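Local coordinates for protein membrane-bound lytic murein transglycosylase A (Burkholderia pseudomallei, PDB 6QK4) that probably cleaves the beta-1,4 linkage between MurNAc and GlcNAc in peptidoglycan, leaving a 1,6-anhydro bond in the MurNAc residue, at residues S40-T45 with L74-A79; E108-G113 with W322-D327; L125-A130 with N153-V158; Q193-I198 with D234-F239; V286-T291 with G339-L344. One frame throughout, in Å; residues are numbered along the deposited sequence.

Interaction 1 of 5, residues S40-T45 with L74-A79; sequences SLIGAT and LDVGSA
V76, the first residue of its helix, shows how one branched side chain can fill the bend of a neighbouring loop. Its CB comes to 3.3 Å from S40 O, and both methyls straddle the same carbonyl oxygen, CG1 at 3.4 Å and CG2 at 3.5 Å from S40 O. The first torsion (chi1 -68°) sets CG1 anti to the carbonyl carbon and beside the backbone N, from where it reaches on to L41 C and, at 4.0 Å, to I42 CG1, whose chain it crosses obliquely. Bonds within the loop help hold its curve: S40 OG accepts from I42 N in an ST turn, L41 takes a left-handed backbone conformation (phi 71°), and A44 N bonds to L41 O. The facing helix start has its own cap, since D75, the N-cap, takes S78 N on OD1 and forms a very short bond, 2.5 Å, from S78 OG to D75 OD2; both donors come from above the carboxylate plane. One helical turn further, T45 CG2 meets A79 CB methyl to methyl at 3.9 Å, while T45 OG1 turns to D73. The contact thus packs the first turns of helices 44-55 and 76-86 against each other in a helical part of the chain, where helix 62-68 lies between them in sequence, tied to helix 44-55 by the disulfide C52-C65, and R271 binds I42 O.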
# COMPACT_ATOMS: atom_id res chain seq x y z
N SER A 40 3.96 -7.15 18.55
CA SER A 40 2.97 -6.87 19.58
C SER A 40 1.67 -7.57 19.32
O SER A 40 0.90 -7.82 20.27
CB SER A 40 2.68 -5.37 19.63
OG SER A 40 2.03 -4.93 18.41
N LEU A 41 1.38 -7.86 18.04
CA LEU A 41 0.11 -8.41 17.51
C LEU A 41 -1.02 -7.39 17.54
O LEU A 41 -2.14 -7.74 17.17
CB LEU A 41 -0.36 -9.70 18.25
CG LEU A 41 0.58 -10.89 18.05
CD1 LEU A 41 0.12 -12.05 18.92
CD2 LEU A 41 0.62 -11.32 16.56
N ILE A 42 -0.74 -6.12 17.87
CA ILE A 42 -1.79 -5.10 17.89
C ILE A 42 -2.29 -4.86 16.47
O ILE A 42 -1.50 -4.59 15.57
CB ILE A 42 -1.30 -3.78 18.48
CG1 ILE A 42 -0.92 -3.96 19.97
CG2 ILE A 42 -2.42 -2.73 18.31
CD1 ILE A 42 -0.09 -2.84 20.46
N GLY A 43 -3.59 -5.05 16.27
CA GLY A 43 -4.19 -5.01 14.95
C GLY A 43 -4.37 -6.36 14.28
O GLY A 43 -5.18 -6.49 13.35
N ALA A 44 -3.69 -7.40 14.73
CA ALA A 44 -3.82 -8.67 13.99
C ALA A 44 -5.23 -9.28 14.05
O ALA A 44 -5.69 -9.89 13.05
CB ALA A 44 -2.78 -9.68 14.52
N THR A 45 -5.96 -9.12 15.17
CA THR A 45 -7.33 -9.65 15.22
C THR A 45 -8.27 -8.92 14.28
O THR A 45 -9.29 -9.50 13.86
CB THR A 45 -7.89 -9.58 16.63
OG1 THR A 45 -7.51 -8.33 17.21
CG2 THR A 45 -7.28 -10.74 17.50
N LEU A 74 -7.70 -5.90 22.16
CA LEU A 74 -6.76 -5.36 23.12
C LEU A 74 -5.93 -6.43 23.81
O LEU A 74 -4.74 -6.19 24.11
CB LEU A 74 -7.47 -4.53 24.19
CG LEU A 74 -8.44 -3.44 23.77
CD1 LEU A 74 -8.95 -2.77 25.03
CD2 LEU A 74 -7.73 -2.44 22.89
N ASP A 75 -6.50 -7.61 24.00
CA ASP A 75 -5.85 -8.66 24.78
C ASP A 75 -4.93 -9.42 23.83
O ASP A 75 -5.33 -10.46 23.29
CB ASP A 75 -6.91 -9.58 25.38
CG ASP A 75 -6.32 -10.68 26.25
OD1 ASP A 75 -5.08 -10.79 26.35
OD2 ASP A 75 -7.12 -11.42 26.83
N VAL A 76 -3.71 -8.92 23.63
CA VAL A 76 -2.82 -9.57 22.66
C VAL A 76 -2.21 -10.85 23.24
O VAL A 76 -1.81 -11.75 22.50
CB VAL A 76 -1.72 -8.64 22.15
CG1 VAL A 76 -2.38 -7.49 21.28
CG2 VAL A 76 -0.88 -8.10 23.30
N GLY A 77 -2.21 -10.98 24.57
CA GLY A 77 -1.83 -12.27 25.14
C GLY A 77 -2.74 -13.39 24.67
O GLY A 77 -2.28 -14.46 24.27
N SER A 78 -4.07 -13.16 24.72
CA SER A 78 -5.00 -14.18 24.28
C SER A 78 -4.91 -14.40 22.78
O SER A 78 -5.09 -15.53 22.31
CB SER A 78 -6.44 -13.81 24.66
OG SER A 78 -6.59 -13.74 26.08
N ALA A 79 -4.71 -13.32 21.99
CA ALA A 79 -4.55 -13.50 20.56
C ALA A 79 -3.33 -14.36 20.26
O ALA A 79 -3.40 -15.24 19.38
CB ALA A 79 -4.42 -12.15 19.83

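Interaction 2 of 5, residues E108-G113 with W322-D327; sequences EPLLHG and WGLGDD
A single residue, E108, gives both of its backbone polar groups to the facing segment, the usual geometry of a parallel bridge. E108 N donates to G323 O at 2.9 Å, and G325 N donates to E108 O at 3.0 Å; each donor lies in the plane of the carbonyl it meets, so the bonds bracket L324, the bridge partner. L324 CA adds a C-H contact to E108 O. On the same face of the pair the two side chains run side by side, with L324 CD2 pressed to 3.3 Å from E108 CB and also touching CG. The other methyl, L324 CD1, meets L110 CD1 obliquely at 4.0 Å, and L110 CB stands against the backbone of G325. Two waters form the next layer. Water 1 accepts from L110 N at 2.9 Å and donates to D326 OD1 at 2.6 Å; water 2 donates to D326 OD2 at 2.8 Å and only weakly to L110 O. The carboxylate is positioned in turn by a salt bridge from OD2 to K219. G325, with phi 98°, is the N-cap at which the chain turns from strand to helix. Strand 317-324 and helix 326-334, from the 3D-domain part of the sequence, here meet strand 101-114; residues 108-113 belong to the MltA-specific insert part, and strand 173-177 flanks the other edge, with R174 touching both L110 and L324.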
# COMPACT_ATOMS: atom_id res chain seq x y z
N GLU A 108 -2.65 3.66 0.28
CA GLU A 108 -3.79 4.26 -0.41
C GLU A 108 -3.75 5.77 -0.23
O GLU A 108 -3.81 6.25 0.91
CB GLU A 108 -5.07 3.69 0.17
CG GLU A 108 -6.29 4.42 -0.39
CD GLU A 108 -6.79 3.80 -1.66
OE1 GLU A 108 -5.96 3.24 -2.43
OE2 GLU A 108 -8.03 3.88 -1.90
N PRO A 109 -3.60 6.57 -1.30
CA PRO A 109 -3.59 8.02 -1.11
C PRO A 109 -4.90 8.49 -0.50
O PRO A 109 -5.97 7.96 -0.80
CB PRO A 109 -3.44 8.56 -2.55
CG PRO A 109 -2.77 7.48 -3.34
CD PRO A 109 -3.34 6.16 -2.70
N LEU A 110 -4.80 9.48 0.39
CA LEU A 110 -6.00 10.02 1.02
C LEU A 110 -5.91 11.53 0.89
O LEU A 110 -5.01 12.16 1.47
CB LEU A 110 -6.14 9.58 2.47
CG LEU A 110 -7.34 10.26 3.15
CD1 LEU A 110 -8.25 9.27 3.77
CD2 LEU A 110 -6.78 11.20 4.19
N LEU A 111 -6.79 12.11 0.07
CA LEU A 111 -6.81 13.54 -0.15
C LEU A 111 -8.06 14.14 0.49
O LEU A 111 -8.96 13.43 0.91
CB LEU A 111 -6.79 13.87 -1.66
CG LEU A 111 -5.46 13.47 -2.33
CD1 LEU A 111 -5.41 12.00 -2.65
CD2 LEU A 111 -5.32 14.29 -3.65
N HIS A 112 -8.09 15.46 0.58
CA HIS A 112 -9.26 16.15 1.11
C HIS A 112 -9.76 17.13 0.05
O HIS A 112 -8.99 17.94 -0.43
CB HIS A 112 -8.91 16.89 2.39
CG HIS A 112 -8.50 15.96 3.47
ND1 HIS A 112 -7.18 15.66 3.75
CD2 HIS A 112 -9.25 15.18 4.30
CE1 HIS A 112 -7.14 14.76 4.72
NE2 HIS A 112 -8.38 14.44 5.06
N GLY A 113 -11.03 17.04 -0.29
CA GLY A 113 -11.54 17.85 -1.37
C GLY A 113 -12.99 18.25 -1.19
O GLY A 113 -13.58 18.07 -0.11
N TRP A 322 0.98 -0.31 3.90
CA TRP A 322 1.29 0.63 4.97
C TRP A 322 0.09 1.41 5.48
O TRP A 322 0.15 1.91 6.61
CB TRP A 322 2.40 1.60 4.51
CG TRP A 322 3.73 1.01 4.64
CD1 TRP A 322 4.48 0.42 3.65
CD2 TRP A 322 4.50 0.89 5.84
NE1 TRP A 322 5.65 -0.01 4.15
CE2 TRP A 322 5.70 0.25 5.49
CE3 TRP A 322 4.28 1.26 7.17
CZ2 TRP A 322 6.71 -0.02 6.42
CZ3 TRP A 322 5.28 0.98 8.10
CH2 TRP A 322 6.49 0.36 7.71
N GLY A 323 -1.05 1.47 4.74
CA GLY A 323 -2.14 2.23 5.28
C GLY A 323 -2.53 3.40 4.37
O GLY A 323 -2.20 3.39 3.17
N LEU A 324 -3.22 4.39 4.93
CA LEU A 324 -3.78 5.53 4.19
C LEU A 324 -2.96 6.78 4.45
O LEU A 324 -2.55 7.05 5.59
CB LEU A 324 -5.22 5.86 4.60
CG LEU A 324 -6.30 4.78 4.52
CD1 LEU A 324 -7.67 5.40 4.78
CD2 LEU A 324 -6.29 4.15 3.19
N GLY A 325 -2.78 7.59 3.41
CA GLY A 325 -2.21 8.91 3.59
C GLY A 325 -0.72 8.99 3.31
O GLY A 325 -0.05 8.01 2.97
N ASP A 326 -0.18 10.22 3.45
CA ASP A 326 1.14 10.46 2.90
C ASP A 326 2.28 9.95 3.75
O ASP A 326 3.34 9.62 3.20
CB ASP A 326 1.33 11.95 2.59
CG ASP A 326 0.60 12.32 1.32
OD1 ASP A 326 0.34 11.36 0.53
OD2 ASP A 326 0.25 13.51 1.13
N ASP A 327 2.11 9.82 5.06
CA ASP A 327 3.18 9.17 5.81
C ASP A 327 3.29 7.69 5.44
O ASP A 327 4.40 7.15 5.26
CB ASP A 327 2.92 9.38 7.30
CG ASP A 327 3.97 8.70 8.19
OD1 ASP A 327 5.19 8.91 8.03
OD2 ASP A 327 3.55 7.95 9.08
O HOH W 1 -2.17 10.60 0.61
O HOH W 2 -2.18 13.21 -0.21

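Interaction 3 of 5, residues L125-A130 with N153-V158; sequences LYRWPA and NELVWV
N153 opens this antiparallel pairing by offering two acceptors, its backbone O and its side-chain OD1, to N-H groups of the facing chain. N153 O takes R127 N at 2.9 Å, nearly along the C=O axis, while OD1 accepts from A130 N at 3.1 Å with the donor well above the amide plane; the amide also rests on P129. The E154 side chain bends at chi2, laying CG 3.7 Å from Y126 CE1, and a water spans the tips, donating to E154 OE2 and bonded to Y126 OH. L155 N follows with the short bond of 2.7 Å to L125 O. Its psi of -38° breaks the extended run, so L155 and V156 together face L125 in a beta bulge. The L155 side chain crosses that of R127 at about a right angle, CD1 lying over one guanidinium face, 3.1 Å from NH1. V156 O then accepts from L125 N at 2.9 Å, and V156 CG1 lies alongside L125 CD1, which also meets V158 CG1. Strand 154-158 thus pairs with strand 123-126 along one edge and with strand 101-114 along the other; helix 161-170 covers L125 and V158, and M183 of strand 182-190 packs on L155 and V156.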
# COMPACT_ATOMS: atom_id res chain seq x y z
N LEU A 125 -8.79 17.61 -9.80
CA LEU A 125 -8.58 16.35 -10.52
C LEU A 125 -9.50 16.35 -11.74
O LEU A 125 -10.64 16.81 -11.67
CB LEU A 125 -8.87 15.14 -9.61
CG LEU A 125 -8.21 15.16 -8.23
CD1 LEU A 125 -8.56 13.85 -7.43
CD2 LEU A 125 -6.71 15.34 -8.39
N TYR A 126 -9.04 15.78 -12.86
CA TYR A 126 -9.79 15.84 -14.12
C TYR A 126 -10.20 14.48 -14.64
O TYR A 126 -9.42 13.51 -14.56
CB TYR A 126 -8.95 16.51 -15.19
CG TYR A 126 -8.62 17.92 -14.88
CD1 TYR A 126 -9.48 18.96 -15.30
CD2 TYR A 126 -7.46 18.24 -14.21
CE1 TYR A 126 -9.17 20.27 -15.03
CE2 TYR A 126 -7.17 19.56 -13.94
CZ TYR A 126 -8.03 20.55 -14.34
OH TYR A 126 -7.71 21.86 -14.03
N ARG A 127 -11.43 14.38 -15.16
CA ARG A 127 -11.82 13.23 -15.96
C ARG A 127 -11.16 13.30 -17.34
O ARG A 127 -10.62 14.34 -17.75
CB ARG A 127 -13.33 13.16 -16.19
CG ARG A 127 -14.15 13.22 -14.95
CD ARG A 127 -15.65 13.24 -15.30
NE ARG A 127 -16.32 14.39 -14.67
CZ ARG A 127 -17.16 14.30 -13.64
NH1 ARG A 127 -17.47 13.11 -13.11
NH2 ARG A 127 -17.71 15.40 -13.14
N TRP A 128 -11.25 12.19 -18.08
CA TRP A 128 -10.82 12.25 -19.47
C TRP A 128 -11.63 13.33 -20.20
O TRP A 128 -12.85 13.40 -20.04
CB TRP A 128 -10.98 10.87 -20.13
CG TRP A 128 -10.49 10.85 -21.55
CD1 TRP A 128 -11.23 11.08 -22.67
CD2 TRP A 128 -9.14 10.59 -22.00
NE1 TRP A 128 -10.44 10.98 -23.79
CE2 TRP A 128 -9.16 10.68 -23.41
CE3 TRP A 128 -7.94 10.29 -21.35
CZ2 TRP A 128 -8.02 10.47 -24.18
CZ3 TRP A 128 -6.81 10.08 -22.12
CH2 TRP A 128 -6.85 10.19 -23.53
N PRO A 129 -10.98 14.22 -20.94
CA PRO A 129 -11.70 15.37 -21.50
C PRO A 129 -12.67 14.92 -22.58
O PRO A 129 -12.30 14.18 -23.50
CB PRO A 129 -10.59 16.25 -22.09
CG PRO A 129 -9.33 15.76 -21.50
CD PRO A 129 -9.55 14.27 -21.22
N ALA A 130 -13.93 15.36 -22.45
CA ALA A 130 -14.97 14.93 -23.40
C ALA A 130 -14.62 15.34 -24.83
O ALA A 130 -14.92 14.61 -25.79
CB ALA A 130 -16.32 15.51 -22.98
N ASN A 153 -13.94 19.78 -17.29
CA ASN A 153 -13.80 18.35 -17.10
C ASN A 153 -13.35 18.00 -15.69
O ASN A 153 -12.79 16.92 -15.47
CB ASN A 153 -12.84 17.78 -18.15
CG ASN A 153 -13.42 17.84 -19.57
OD1 ASN A 153 -14.32 17.07 -19.92
ND2 ASN A 153 -12.89 18.75 -20.37
N GLU A 154 -13.52 18.93 -14.75
CA GLU A 154 -13.08 18.72 -13.38
C GLU A 154 -13.96 17.65 -12.72
O GLU A 154 -15.18 17.63 -12.89
CB GLU A 154 -13.13 20.05 -12.61
CG GLU A 154 -12.22 21.15 -13.16
CD GLU A 154 -12.90 21.97 -14.26
OE1 GLU A 154 -14.05 21.65 -14.58
OE2 GLU A 154 -12.25 22.90 -14.80
N LEU A 155 -13.33 16.72 -11.99
CA LEU A 155 -14.04 15.67 -11.28
C LEU A 155 -14.32 16.09 -9.83
O LEU A 155 -15.43 15.86 -9.33
CB LEU A 155 -13.23 14.37 -11.37
CG LEU A 155 -13.73 13.14 -10.63
CD1 LEU A 155 -15.16 12.77 -11.11
CD2 LEU A 155 -12.74 11.93 -10.73
N VAL A 156 -13.36 16.76 -9.21
CA VAL A 156 -13.43 17.16 -7.81
C VAL A 156 -12.26 18.10 -7.56
O VAL A 156 -11.29 18.14 -8.34
CB VAL A 156 -13.38 15.89 -6.91
CG1 VAL A 156 -12.02 15.18 -7.04
CG2 VAL A 156 -13.66 16.20 -5.47
N TRP A 157 -12.33 18.87 -6.47
CA TRP A 157 -11.31 19.86 -6.14
C TRP A 157 -10.61 19.52 -4.82
O TRP A 157 -11.28 19.36 -3.81
CB TRP A 157 -11.92 21.26 -6.06
CG TRP A 157 -12.58 21.67 -7.34
CD1 TRP A 157 -13.85 21.32 -7.78
CD2 TRP A 157 -12.01 22.46 -8.36
NE1 TRP A 157 -14.09 21.88 -9.01
CE2 TRP A 157 -12.97 22.59 -9.39
CE3 TRP A 157 -10.77 23.10 -8.50
CZ2 TRP A 157 -12.72 23.32 -10.55
CZ3 TRP A 157 -10.53 23.83 -9.65
CH2 TRP A 157 -11.50 23.94 -10.66
N VAL A 158 -9.27 19.44 -4.83
CA VAL A 158 -8.59 19.05 -3.61
C VAL A 158 -7.74 20.19 -3.04
O VAL A 158 -7.65 21.29 -3.60
CB VAL A 158 -7.76 17.74 -3.83
CG1 VAL A 158 -8.65 16.62 -4.32
CG2 VAL A 158 -6.58 17.97 -4.87
O HOH W 3 -9.68 23.40 -14.67

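Interaction 4 of 5, residues Q193-I198 with D234-F239; sequences QPYRSI and DTNPRF
N236 OD1 is gripped by two backbone donors, one from each chain segment: R196 N at 3.0 Å and R238 N at 3.1 Å. Both stand above the plane of the amide carbonyl, and chi1 of 172° carries the group to the opposite segment by setting CG anti to its own N. The ND2 side of the amide passes the Y195 ring at CD1, the two planes nearly perpendicular. Between these bonds P237 is wedged tightly, its CG 3.0 Å from P194 O. The extended R196 chain drapes across the P237 ring, with P237 CG 3.9 Å from the guanidinium plane and over its centre. R238, extended too, sends NH1 to Q193 O at 3.0 Å, the oxygen lying in the guanidinium plane. R141 binds N236 O and R238 O, while S197 caps helix 198-204 through K200 N. The bond from R238 N makes an Asx turn, and by also accepting from R196 N the same oxygen joins two irregular loops of the MltA-specific insert.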
# COMPACT_ATOMS: atom_id res chain seq x y z
N GLN A 193 2.76 10.69 -22.16
CA GLN A 193 3.97 11.49 -22.22
C GLN A 193 4.85 11.03 -21.07
O GLN A 193 4.34 10.52 -20.07
CB GLN A 193 3.67 13.00 -22.10
CG GLN A 193 2.78 13.54 -23.23
CD GLN A 193 3.54 13.77 -24.54
OE1 GLN A 193 4.76 13.68 -24.58
NE2 GLN A 193 2.81 14.09 -25.59
N PRO A 194 6.16 11.19 -21.19
CA PRO A 194 7.06 10.52 -20.24
C PRO A 194 6.93 11.06 -18.82
O PRO A 194 6.77 12.27 -18.62
CB PRO A 194 8.46 10.81 -20.81
CG PRO A 194 8.23 11.24 -22.21
CD PRO A 194 6.88 11.88 -22.26
N TYR A 195 7.02 10.16 -17.83
CA TYR A 195 7.12 10.57 -16.43
C TYR A 195 8.52 11.12 -16.15
O TYR A 195 9.52 10.61 -16.64
CB TYR A 195 6.83 9.39 -15.49
CG TYR A 195 7.01 9.73 -14.02
CD1 TYR A 195 6.14 10.62 -13.39
CD2 TYR A 195 8.04 9.19 -13.27
CE1 TYR A 195 6.31 10.97 -12.05
CE2 TYR A 195 8.21 9.53 -11.91
CZ TYR A 195 7.33 10.41 -11.31
OH TYR A 195 7.45 10.78 -9.99
N ARG A 196 8.57 12.18 -15.33
CA ARG A 196 9.83 12.72 -14.83
C ARG A 196 9.63 13.15 -13.39
O ARG A 196 8.82 14.04 -13.12
CB ARG A 196 10.33 13.91 -15.67
CG ARG A 196 10.36 13.64 -17.15
CD ARG A 196 11.22 14.64 -17.89
NE ARG A 196 11.11 14.42 -19.33
CZ ARG A 196 11.10 15.38 -20.25
NH1 ARG A 196 11.23 16.65 -19.89
NH2 ARG A 196 10.99 15.06 -21.54
N SER A 197 10.39 12.56 -12.49
CA SER A 197 10.15 12.78 -11.07
C SER A 197 10.57 14.19 -10.63
O SER A 197 11.72 14.61 -10.81
CB SER A 197 10.91 11.72 -10.26
OG SER A 197 11.32 12.32 -9.05
N ILE A 198 9.64 14.90 -9.99
CA ILE A 198 9.98 16.20 -9.43
C ILE A 198 10.92 16.09 -8.23
O ILE A 198 11.64 17.03 -7.92
CB ILE A 198 8.71 16.99 -9.08
CG1 ILE A 198 7.87 16.25 -8.00
CG2 ILE A 198 7.90 17.20 -10.35
CD1 ILE A 198 6.64 17.07 -7.49
N ASP A 234 5.24 21.28 -13.75
CA ASP A 234 5.32 21.27 -15.20
C ASP A 234 6.58 20.58 -15.72
O ASP A 234 6.62 20.22 -16.89
CB ASP A 234 5.27 22.68 -15.74
CG ASP A 234 3.88 23.23 -15.81
OD1 ASP A 234 2.91 22.47 -15.54
OD2 ASP A 234 3.75 24.43 -16.10
N THR A 235 7.58 20.35 -14.87
CA THR A 235 8.73 19.59 -15.35
C THR A 235 8.41 18.12 -15.58
O THR A 235 9.27 17.41 -16.09
CB THR A 235 9.91 19.71 -14.38
OG1 THR A 235 9.60 19.01 -13.18
CG2 THR A 235 10.22 21.15 -14.07
N ASN A 236 7.22 17.63 -15.16
CA ASN A 236 6.77 16.27 -15.46
C ASN A 236 5.75 16.31 -16.59
O ASN A 236 4.58 16.64 -16.34
CB ASN A 236 6.15 15.61 -14.21
CG ASN A 236 5.50 14.27 -14.53
OD1 ASN A 236 5.92 13.61 -15.48
ND2 ASN A 236 4.47 13.85 -13.76
N PRO A 237 6.11 15.92 -17.81
CA PRO A 237 5.14 16.03 -18.91
C PRO A 237 3.97 15.07 -18.78
O PRO A 237 2.91 15.33 -19.38
CB PRO A 237 5.99 15.73 -20.17
CG PRO A 237 7.18 15.02 -19.68
CD PRO A 237 7.44 15.44 -18.24
N ARG A 238 4.10 14.00 -18.01
CA ARG A 238 2.99 13.07 -17.89
C ARG A 238 1.84 13.69 -17.10
O ARG A 238 2.05 14.45 -16.14
CB ARG A 238 3.46 11.78 -17.23
CG ARG A 238 2.46 10.67 -17.35
CD ARG A 238 3.06 9.41 -16.78
NE ARG A 238 2.23 8.24 -17.02
CZ ARG A 238 2.04 7.66 -18.21
NH1 ARG A 238 2.60 8.16 -19.32
NH2 ARG A 238 1.27 6.58 -18.30
N PHE A 239 0.61 13.36 -17.53
CA PHE A 239 -0.64 13.83 -16.92
C PHE A 239 -1.65 12.68 -16.86
O PHE A 239 -2.01 12.10 -17.89
CB PHE A 239 -1.26 15.01 -17.70
CG PHE A 239 -2.23 15.80 -16.88
CD1 PHE A 239 -1.76 16.81 -16.04
CD2 PHE A 239 -3.58 15.48 -16.88
CE1 PHE A 239 -2.67 17.53 -15.25
CE2 PHE A 239 -4.49 16.17 -16.08
CZ PHE A 239 -4.02 17.18 -15.24

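Interaction 5 of 5, residues V286-T291 with G339-L344; sequences VFLQTT and GRMWLL
V286 begins a regular antiparallel ladder in the 3D domain, whose fold is akin to the double-psi beta-barrel. Its CG1, anti to the backbone N, lies 3.7 Å from M341 CG, and CG2 runs alongside L343 CD2. F287 forms the first hydrogen-bonded pair, F287 N donating to W342 O at 2.8 Å and W342 N returning a bond of 3.0 Å to F287 O. W342 CE3 lies at the edge of the F287 ring, near its plane, and F287 O lies in the plane of the indole at its edge. L288 points to the face of V286, where its CD1 lies 3.9 Å from M341 CG. Q289 repeats the paired bonds: Q289 N gives to R340 O at 2.9 Å and R340 N to Q289 O at 2.8 Å. Its extended side chain lies beside W342, steadied by NE2 bonding to A13 O; R340 turns its own tip away to a salt bridge with D100. Strand 298-307 pairs along the other edge of this strand, and strand 87-92 along that of 339-344. Where the ladder ends, T290 OG1 bonds to N338 O and T290 CB sits 4.2 Å from G339 CA. Q289 OE1 lies in the plane of the W342 ring, 3.3 Å from W342 CH2.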
# COMPACT_ATOMS: atom_id res chain seq x y z
N VAL A 286 0.51 -14.97 7.24
CA VAL A 286 1.93 -15.05 6.93
C VAL A 286 2.66 -14.33 8.06
O VAL A 286 2.33 -13.18 8.38
CB VAL A 286 2.31 -14.35 5.61
CG1 VAL A 286 3.85 -14.52 5.32
CG2 VAL A 286 1.51 -14.95 4.44
N PHE A 287 3.68 -14.99 8.66
CA PHE A 287 4.53 -14.25 9.57
C PHE A 287 5.69 -13.72 8.75
O PHE A 287 6.38 -14.50 8.09
CB PHE A 287 5.02 -15.08 10.78
CG PHE A 287 5.60 -14.17 11.83
CD1 PHE A 287 4.75 -13.42 12.63
CD2 PHE A 287 6.97 -13.92 11.90
CE1 PHE A 287 5.21 -12.54 13.54
CE2 PHE A 287 7.47 -12.97 12.84
CZ PHE A 287 6.58 -12.24 13.63
N LEU A 288 5.83 -12.38 8.73
CA LEU A 288 6.78 -11.69 7.89
C LEU A 288 7.92 -11.15 8.76
O LEU A 288 7.67 -10.41 9.69
CB LEU A 288 6.05 -10.55 7.14
CG LEU A 288 6.85 -9.82 6.07
CD1 LEU A 288 7.37 -10.76 4.98
CD2 LEU A 288 5.96 -8.69 5.44
N GLN A 289 9.16 -11.49 8.39
CA GLN A 289 10.34 -10.94 9.05
C GLN A 289 11.07 -10.11 8.01
O GLN A 289 11.45 -10.64 6.97
CB GLN A 289 11.21 -12.09 9.55
CG GLN A 289 12.54 -11.55 10.19
CD GLN A 289 13.38 -12.70 10.71
OE1 GLN A 289 13.22 -13.86 10.27
NE2 GLN A 289 14.26 -12.41 11.65
N THR A 290 11.24 -8.81 8.29
CA THR A 290 11.84 -7.90 7.31
C THR A 290 12.44 -6.70 8.09
O THR A 290 12.76 -6.84 9.28
CB THR A 290 10.82 -7.57 6.19
OG1 THR A 290 11.48 -6.77 5.21
CG2 THR A 290 9.62 -6.73 6.69
N THR A 291 12.59 -5.54 7.46
CA THR A 291 13.06 -4.34 8.15
C THR A 291 12.24 -3.13 7.71
O THR A 291 11.58 -3.16 6.68
CB THR A 291 14.57 -4.04 7.87
OG1 THR A 291 14.81 -4.08 6.46
CG2 THR A 291 15.45 -5.10 8.53
N GLY A 339 13.43 -10.13 3.06
CA GLY A 339 12.43 -10.70 3.97
C GLY A 339 12.41 -12.22 4.02
O GLY A 339 12.94 -12.91 3.15
N ARG A 340 11.78 -12.71 5.09
CA ARG A 340 11.53 -14.15 5.33
C ARG A 340 10.05 -14.36 5.69
O ARG A 340 9.41 -13.52 6.35
CB ARG A 340 12.38 -14.68 6.48
CG ARG A 340 13.86 -14.68 6.17
CD ARG A 340 14.21 -15.69 5.08
NE ARG A 340 15.66 -15.65 4.76
CZ ARG A 340 16.64 -16.30 5.42
NH1 ARG A 340 16.36 -17.04 6.51
NH2 ARG A 340 17.92 -16.12 5.00
N MET A 341 9.52 -15.51 5.31
CA MET A 341 8.09 -15.81 5.52
C MET A 341 7.89 -17.18 6.14
O MET A 341 8.61 -18.13 5.81
CB MET A 341 7.28 -15.80 4.19
CG MET A 341 7.13 -14.42 3.70
SD MET A 341 6.21 -14.66 2.10
CE MET A 341 6.00 -12.93 1.69
N TRP A 342 6.87 -17.26 7.00
CA TRP A 342 6.23 -18.52 7.40
C TRP A 342 4.75 -18.43 7.07
O TRP A 342 4.09 -17.45 7.46
CB TRP A 342 6.38 -18.76 8.92
CG TRP A 342 7.84 -18.92 9.34
CD1 TRP A 342 8.44 -20.10 9.68
CD2 TRP A 342 8.88 -17.90 9.40
NE1 TRP A 342 9.81 -19.87 9.97
CE2 TRP A 342 10.08 -18.55 9.75
CE3 TRP A 342 8.90 -16.52 9.12
CZ2 TRP A 342 11.30 -17.85 9.95
CZ3 TRP A 342 10.16 -15.81 9.25
CH2 TRP A 342 11.32 -16.50 9.68
N LEU A 343 4.21 -19.45 6.40
CA LEU A 343 2.77 -19.52 6.14
C LEU A 343 2.09 -20.27 7.27
O LEU A 343 2.59 -21.31 7.73
CB LEU A 343 2.52 -20.23 4.81
CG LEU A 343 3.20 -19.72 3.55
CD1 LEU A 343 2.48 -20.23 2.29
CD2 LEU A 343 3.21 -18.24 3.44
N LEU A 344 0.99 -19.75 7.75
CA LEU A 344 0.22 -20.46 8.78
C LEU A 344 -0.89 -21.27 8.11
O LEU A 344 -1.57 -20.77 7.22
CB LEU A 344 -0.44 -19.49 9.75
CG LEU A 344 0.45 -18.79 10.80
CD1 LEU A 344 1.48 -17.96 10.19
CD2 LEU A 344 -0.42 -17.96 11.64

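The five contacts divide between two lobes. Interactions 1 and 5 lie on one side of the chain's centre, their centres about 17 Å apart, and interactions 3 and 4 on the other, about 18 Å apart; interactions 1 and 4 are about 44 Å from each other. Interaction 2 joins the lobes near the middle and closes a chain loop that holds both 3 and 4. It touches interaction 3 where L111 CD2 lies 4.1 Å from V158 CG2, and interaction 3 touches 4 where Y126 CD2 meets F239 CZ at 3.7 Å. In MltA relatives the glycan binds in a groove between two such domains, so interaction 2 probably helps fix their relative placement.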